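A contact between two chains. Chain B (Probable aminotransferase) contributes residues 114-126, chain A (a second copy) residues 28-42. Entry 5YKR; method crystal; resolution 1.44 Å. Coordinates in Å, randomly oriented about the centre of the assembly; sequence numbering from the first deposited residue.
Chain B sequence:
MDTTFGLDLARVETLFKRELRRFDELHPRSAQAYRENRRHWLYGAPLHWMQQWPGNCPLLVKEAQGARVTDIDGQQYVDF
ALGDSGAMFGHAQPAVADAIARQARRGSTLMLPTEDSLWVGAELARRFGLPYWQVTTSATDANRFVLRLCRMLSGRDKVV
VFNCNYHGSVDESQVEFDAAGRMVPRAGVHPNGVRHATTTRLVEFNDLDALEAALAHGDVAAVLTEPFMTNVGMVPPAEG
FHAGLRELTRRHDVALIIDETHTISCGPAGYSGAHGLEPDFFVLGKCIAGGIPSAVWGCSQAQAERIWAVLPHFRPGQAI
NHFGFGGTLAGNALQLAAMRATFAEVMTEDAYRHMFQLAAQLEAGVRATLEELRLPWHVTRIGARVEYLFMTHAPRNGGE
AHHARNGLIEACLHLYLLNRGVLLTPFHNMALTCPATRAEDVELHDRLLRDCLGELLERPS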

# COMPACT_ATOMS: atom_id res chain seq x y z
N THR B 114 -3.39 19.33 -3.01
CA THR B 114 -4.51 20.21 -2.81
C THR B 114 -4.28 21.11 -1.60
O THR B 114 -3.30 20.94 -0.87
CB THR B 114 -5.79 19.42 -2.61
OG1 THR B 114 -5.70 18.71 -1.37
CG2 THR B 114 -6.04 18.46 -3.77
N GLU B 115 -5.22 22.02 -1.33
CA GLU B 115 -5.05 22.88 -0.19
C GLU B 115 -5.03 22.12 1.12
O GLU B 115 -4.44 22.58 2.09
CB GLU B 115 -6.14 23.98 -0.18
CG GLU B 115 -5.87 25.03 -1.28
CD GLU B 115 -6.97 26.02 -1.48
OE1 GLU B 115 -8.14 25.61 -1.51
OE2 GLU B 115 -6.64 27.20 -1.64
N ASP B 116 -5.65 20.93 1.16
CA ASP B 116 -5.64 20.16 2.39
C ASP B 116 -4.21 19.81 2.81
O ASP B 116 -3.94 19.63 4.00
CB ASP B 116 -6.46 18.88 2.24
CG ASP B 116 -7.97 19.13 2.17
OD1 ASP B 116 -8.43 20.17 2.71
OD2 ASP B 116 -8.71 18.27 1.60
N SER B 117 -3.30 19.65 1.84
CA SER B 117 -1.91 19.38 2.21
C SER B 117 -1.24 20.45 3.06
O SER B 117 -0.39 20.14 3.89
CB SER B 117 -1.05 19.12 1.00
OG SER B 117 -0.87 20.24 0.16
N LEU B 118 -1.65 21.69 2.86
CA LEU B 118 -1.10 22.81 3.63
C LEU B 118 -1.45 22.63 5.11
O LEU B 118 -0.57 22.67 5.98
CB LEU B 118 -1.63 24.15 3.10
CG LEU B 118 -1.11 24.53 1.68
CD1 LEU B 118 -2.02 25.56 1.05
CD2 LEU B 118 0.31 25.03 1.75
N TRP B 119 -2.73 22.39 5.39
CA TRP B 119 -3.18 22.23 6.76
C TRP B 119 -2.63 20.99 7.39
O TRP B 119 -2.16 21.01 8.54
CB TRP B 119 -4.71 22.24 6.78
CG TRP B 119 -5.23 22.35 8.18
CD1 TRP B 119 -5.56 23.50 8.87
CD2 TRP B 119 -5.41 21.26 9.12
NE1 TRP B 119 -5.95 23.16 10.15
CE2 TRP B 119 -5.87 21.80 10.32
CE3 TRP B 119 -5.24 19.88 9.04
CZ2 TRP B 119 -6.14 21.02 11.44
CZ3 TRP B 119 -5.51 19.11 10.10
CH2 TRP B 119 -5.97 19.67 11.29
N VAL B 120 -2.67 19.87 6.66
CA VAL B 120 -2.22 18.61 7.24
C VAL B 120 -0.72 18.60 7.57
O VAL B 120 -0.30 18.13 8.62
CB VAL B 120 -2.59 17.42 6.36
CG1 VAL B 120 -1.94 16.14 6.86
CG2 VAL B 120 -4.10 17.26 6.27
N GLY B 121 0.10 19.19 6.69
CA GLY B 121 1.51 19.24 6.99
C GLY B 121 1.84 19.98 8.26
O GLY B 121 2.61 19.50 9.11
N ALA B 122 1.22 21.12 8.43
CA ALA B 122 1.42 21.95 9.64
C ALA B 122 0.90 21.23 10.88
O ALA B 122 1.54 21.27 11.94
CB ALA B 122 0.78 23.30 9.48
N GLU B 123 -0.24 20.53 10.72
CA GLU B 123 -0.83 19.81 11.85
C GLU B 123 0.05 18.66 12.30
O GLU B 123 0.17 18.43 13.50
CB GLU B 123 -2.23 19.31 11.48
CG GLU B 123 -2.85 18.33 12.47
CD GLU B 123 -3.14 18.85 13.85
OE1 GLU B 123 -3.13 20.09 14.09
OE2 GLU B 123 -3.47 17.99 14.72
N LEU B 124 0.60 17.89 11.36
CA LEU B 124 1.44 16.77 11.73
C LEU B 124 2.66 17.28 12.55
O LEU B 124 3.03 16.67 13.58
CB LEU B 124 1.96 16.02 10.50
CG LEU B 124 0.86 15.21 9.78
CD1 LEU B 124 1.38 14.78 8.42
CD2 LEU B 124 0.45 13.99 10.59
N ALA B 125 3.26 18.37 12.10
CA ALA B 125 4.40 18.94 12.81
C ALA B 125 4.02 19.41 14.20
O ALA B 125 4.79 19.17 15.18
CB ALA B 125 5.00 20.05 11.99
N ARG B 126 2.87 20.05 14.31
CA ARG B 126 2.37 20.52 15.61
C ARG B 126 2.09 19.38 16.57
O ARG B 126 2.54 19.37 17.72
CB ARG B 126 1.08 21.33 15.43
CG ARG B 126 0.53 21.89 16.75
CD ARG B 126 -0.96 22.15 16.67
NE ARG B 126 -1.76 20.89 16.56
CZ ARG B 126 -2.01 20.08 17.58
NH1 ARG B 126 -1.59 20.39 18.80
NH2 ARG B 126 -2.74 19.00 17.37
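Chain A 28-42: PRSAQAYRENRRHWL

The chain A stretch opens with a helix at A:Pro28, lying almost parallel to the chain B helix that carries B:Ser117 to B:Ala125. Their N-to-C directions differ by 16°, and the axes come within 9.8 Å. Further along, the torsions of A:His40 (phi/psi -129/-13) and A:Trp41 (-107/132) depart from helical values, and these two residues have the largest areas covered by chain B of any in the chain A stretch.

The register places A:His40 beside B:Gly121, with CA atoms 5.1 Å apart. Glycine suits this point: a CB here would lie 2.8 Å from A:Trp41 NE1, a clash, and 3.3 Å from A:His40 CB. Without one, A:His40 CB reaches 3.4 Å from B:Gly121 O. With chi1 m, at -53°, the imidazole lies over the helix, one face covered by B:Ala122 CA in a CH-pi contact, 3.9 Å from the ring centroid. The small side chains of B:Ala122 and B:Ala125 leave space for the ring.

A:Trp41 has its CA-to-CB bond sideways, but chi1 m (-62°) and chi2 103° bring the indole to chain B. Its NE1 donates a hydrogen bond to B:Ser117 O, 2.9 Å away at the ring edge, although that carbonyl also accepts the helical bond from B:Gly121 N. The far end of the ring is apolar and meets hydrocarbon: A:Trp41 CH2 is 4.1 Å from B:Val120 CG1 and 4.0 Å from B:Leu124 CD1. B:Ser117 adopts p (67°), which lets OG donate back to B:Thr114 O at 2.7 Å, near the start of the helix.

B:Leu118, in the m,t rotamer, also starts sideways, yet its CD2 reaches the chain A helix, 4.1 Å from A:Ala33 CB and 3.7 Å from A:Glu36 CD. Alanine's short side chain lets the leucine come close, with CD2 3.5 Å from A:Ala33 O.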

# COMPACT_ATOMS: atom_id res chain seq x y z
N PRO A 28 0.95 32.03 -9.28
CA PRO A 28 1.56 32.55 -8.05
C PRO A 28 1.05 31.93 -6.75
O PRO A 28 1.80 31.77 -5.81
CB PRO A 28 1.28 34.07 -8.12
CG PRO A 28 0.03 34.18 -8.97
CD PRO A 28 0.22 33.08 -10.01
N ARG A 29 -0.22 31.59 -6.69
CA ARG A 29 -0.76 30.99 -5.50
C ARG A 29 -0.22 29.56 -5.29
O ARG A 29 0.07 29.20 -4.16
CB ARG A 29 -2.28 31.00 -5.50
CG ARG A 29 -2.87 32.39 -5.48
CD ARG A 29 -4.37 32.37 -5.63
NE ARG A 29 -5.03 31.74 -4.51
CZ ARG A 29 -6.35 31.70 -4.36
NH1 ARG A 29 -7.18 32.27 -5.25
NH2 ARG A 29 -6.86 31.11 -3.28
N SER A 30 -0.02 28.79 -6.35
CA SER A 30 0.65 27.48 -6.18
C SER A 30 2.08 27.67 -5.70
O SER A 30 2.53 26.90 -4.85
CB SER A 30 0.57 26.63 -7.47
OG SER A 30 -0.71 26.07 -7.56
N ALA A 31 2.77 28.70 -6.20
CA ALA A 31 4.15 28.98 -5.75
C ALA A 31 4.20 29.38 -4.28
O ALA A 31 5.07 28.96 -3.54
CB ALA A 31 4.80 30.03 -6.63
N GLN A 32 3.25 30.19 -3.85
CA GLN A 32 3.14 30.56 -2.45
C GLN A 32 2.86 29.34 -1.59
O GLN A 32 3.46 29.14 -0.51
CB GLN A 32 2.04 31.63 -2.29
CG GLN A 32 1.63 32.06 -0.89
CD GLN A 32 0.50 33.13 -0.95
OE1 GLN A 32 -0.38 33.13 -1.86
NE2 GLN A 32 0.51 34.05 0.02
N ALA A 33 1.95 28.49 -2.07
CA ALA A 33 1.66 27.25 -1.37
C ALA A 33 2.91 26.37 -1.24
O ALA A 33 3.11 25.72 -0.23
CB ALA A 33 0.54 26.49 -2.05
N TYR A 34 3.73 26.31 -2.28
CA TYR A 34 4.96 25.51 -2.24
C TYR A 34 5.91 26.00 -1.15
O TYR A 34 6.47 25.19 -0.43
CB TYR A 34 5.67 25.53 -3.60
CG TYR A 34 6.80 24.57 -3.73
CD1 TYR A 34 6.62 23.22 -3.56
CD2 TYR A 34 8.09 25.03 -4.02
CE1 TYR A 34 7.68 22.33 -3.69
CE2 TYR A 34 9.15 24.15 -4.17
CZ TYR A 34 8.95 22.80 -3.99
OH TYR A 34 10.03 21.96 -4.12
N ARG A 35 6.05 27.31 -1.01
CA ARG A 35 6.91 27.85 0.05
C ARG A 35 6.44 27.38 1.42
O ARG A 35 7.23 27.00 2.29
CB ARG A 35 6.95 29.38 -0.00
CG ARG A 35 7.72 29.94 -1.19
CD ARG A 35 7.98 31.47 -1.06
NE ARG A 35 6.75 32.17 -1.44
CZ ARG A 35 5.86 32.76 -0.62
NH1 ARG A 35 6.04 32.79 0.71
NH2 ARG A 35 4.76 33.33 -1.15
N GLU A 36 5.13 27.40 1.61
CA GLU A 36 4.56 26.90 2.86
C GLU A 36 4.70 25.37 3.01
O GLU A 36 5.11 24.89 4.07
CB GLU A 36 3.10 27.31 2.96
CG GLU A 36 2.33 26.88 4.19
CD GLU A 36 0.94 27.58 4.31
OE1 GLU A 36 0.62 28.49 3.48
OE2 GLU A 36 0.17 27.23 5.26
N ASN A 37 4.38 24.63 1.97
CA ASN A 37 4.45 23.17 2.03
C ASN A 37 5.87 22.67 2.22
O ASN A 37 6.06 21.60 2.85
CB ASN A 37 3.79 22.51 0.80
CG ASN A 37 2.33 22.15 1.03
OD1 ASN A 37 1.88 21.98 2.18
ND2 ASN A 37 1.61 21.85 -0.05
N ARG A 38 6.88 23.41 1.71
CA ARG A 38 8.27 23.00 1.93
C ARG A 38 8.68 23.07 3.41
O ARG A 38 9.69 22.44 3.79
CB ARG A 38 9.22 23.86 1.07
CG ARG A 38 9.28 23.43 -0.37
CD ARG A 38 10.13 22.15 -0.60
NE ARG A 38 11.54 22.44 -0.25
CZ ARG A 38 12.45 23.01 -1.05
NH1 ARG A 38 12.20 23.25 -2.33
NH2 ARG A 38 13.67 23.28 -0.56
N ARG A 39 7.92 23.80 4.23
CA ARG A 39 8.22 23.88 5.66
C ARG A 39 7.88 22.59 6.40
O ARG A 39 8.46 22.33 7.45
CB ARG A 39 7.50 25.07 6.32
CG ARG A 39 7.90 26.43 5.74
CD ARG A 39 7.06 27.61 6.23
NE ARG A 39 7.42 28.72 5.35
CZ ARG A 39 6.59 29.54 4.72
NH1 ARG A 39 5.27 29.48 4.91
NH2 ARG A 39 7.10 30.48 3.94
N HIS A 40 6.92 21.81 5.89
CA HIS A 40 6.43 20.65 6.65
C HIS A 40 6.41 19.34 5.88
O HIS A 40 6.23 18.31 6.50
CB HIS A 40 5.03 20.94 7.22
CG HIS A 40 4.95 22.20 8.01
ND1 HIS A 40 5.70 22.39 9.15
CD2 HIS A 40 4.22 23.33 7.84
CE1 HIS A 40 5.45 23.59 9.64
NE2 HIS A 40 4.57 24.19 8.85
N TRP A 41 6.56 19.36 4.54
CA TRP A 41 6.67 18.15 3.74
C TRP A 41 8.12 18.04 3.30
O TRP A 41 8.71 19.01 2.78
CB TRP A 41 5.78 18.14 2.51
CG TRP A 41 4.28 18.23 2.86
CD1 TRP A 41 3.49 19.32 2.76
CD2 TRP A 41 3.45 17.20 3.42
NE1 TRP A 41 2.21 19.05 3.16
CE2 TRP A 41 2.17 17.74 3.58
CE3 TRP A 41 3.68 15.88 3.77
CZ2 TRP A 41 1.11 16.98 4.13
CZ3 TRP A 41 2.64 15.12 4.31
CH2 TRP A 41 1.37 15.69 4.49
N LEU A 42 8.70 16.84 3.47
CA LEU A 42 10.14 16.69 3.22
C LEU A 42 10.53 17.15 1.80
O LEU A 42 11.56 17.82 1.64
CB LEU A 42 10.54 15.23 3.46
CG LEU A 42 12.02 14.91 3.38
CD1 LEU A 42 12.82 15.68 4.47
CD2 LEU A 42 12.22 13.40 3.47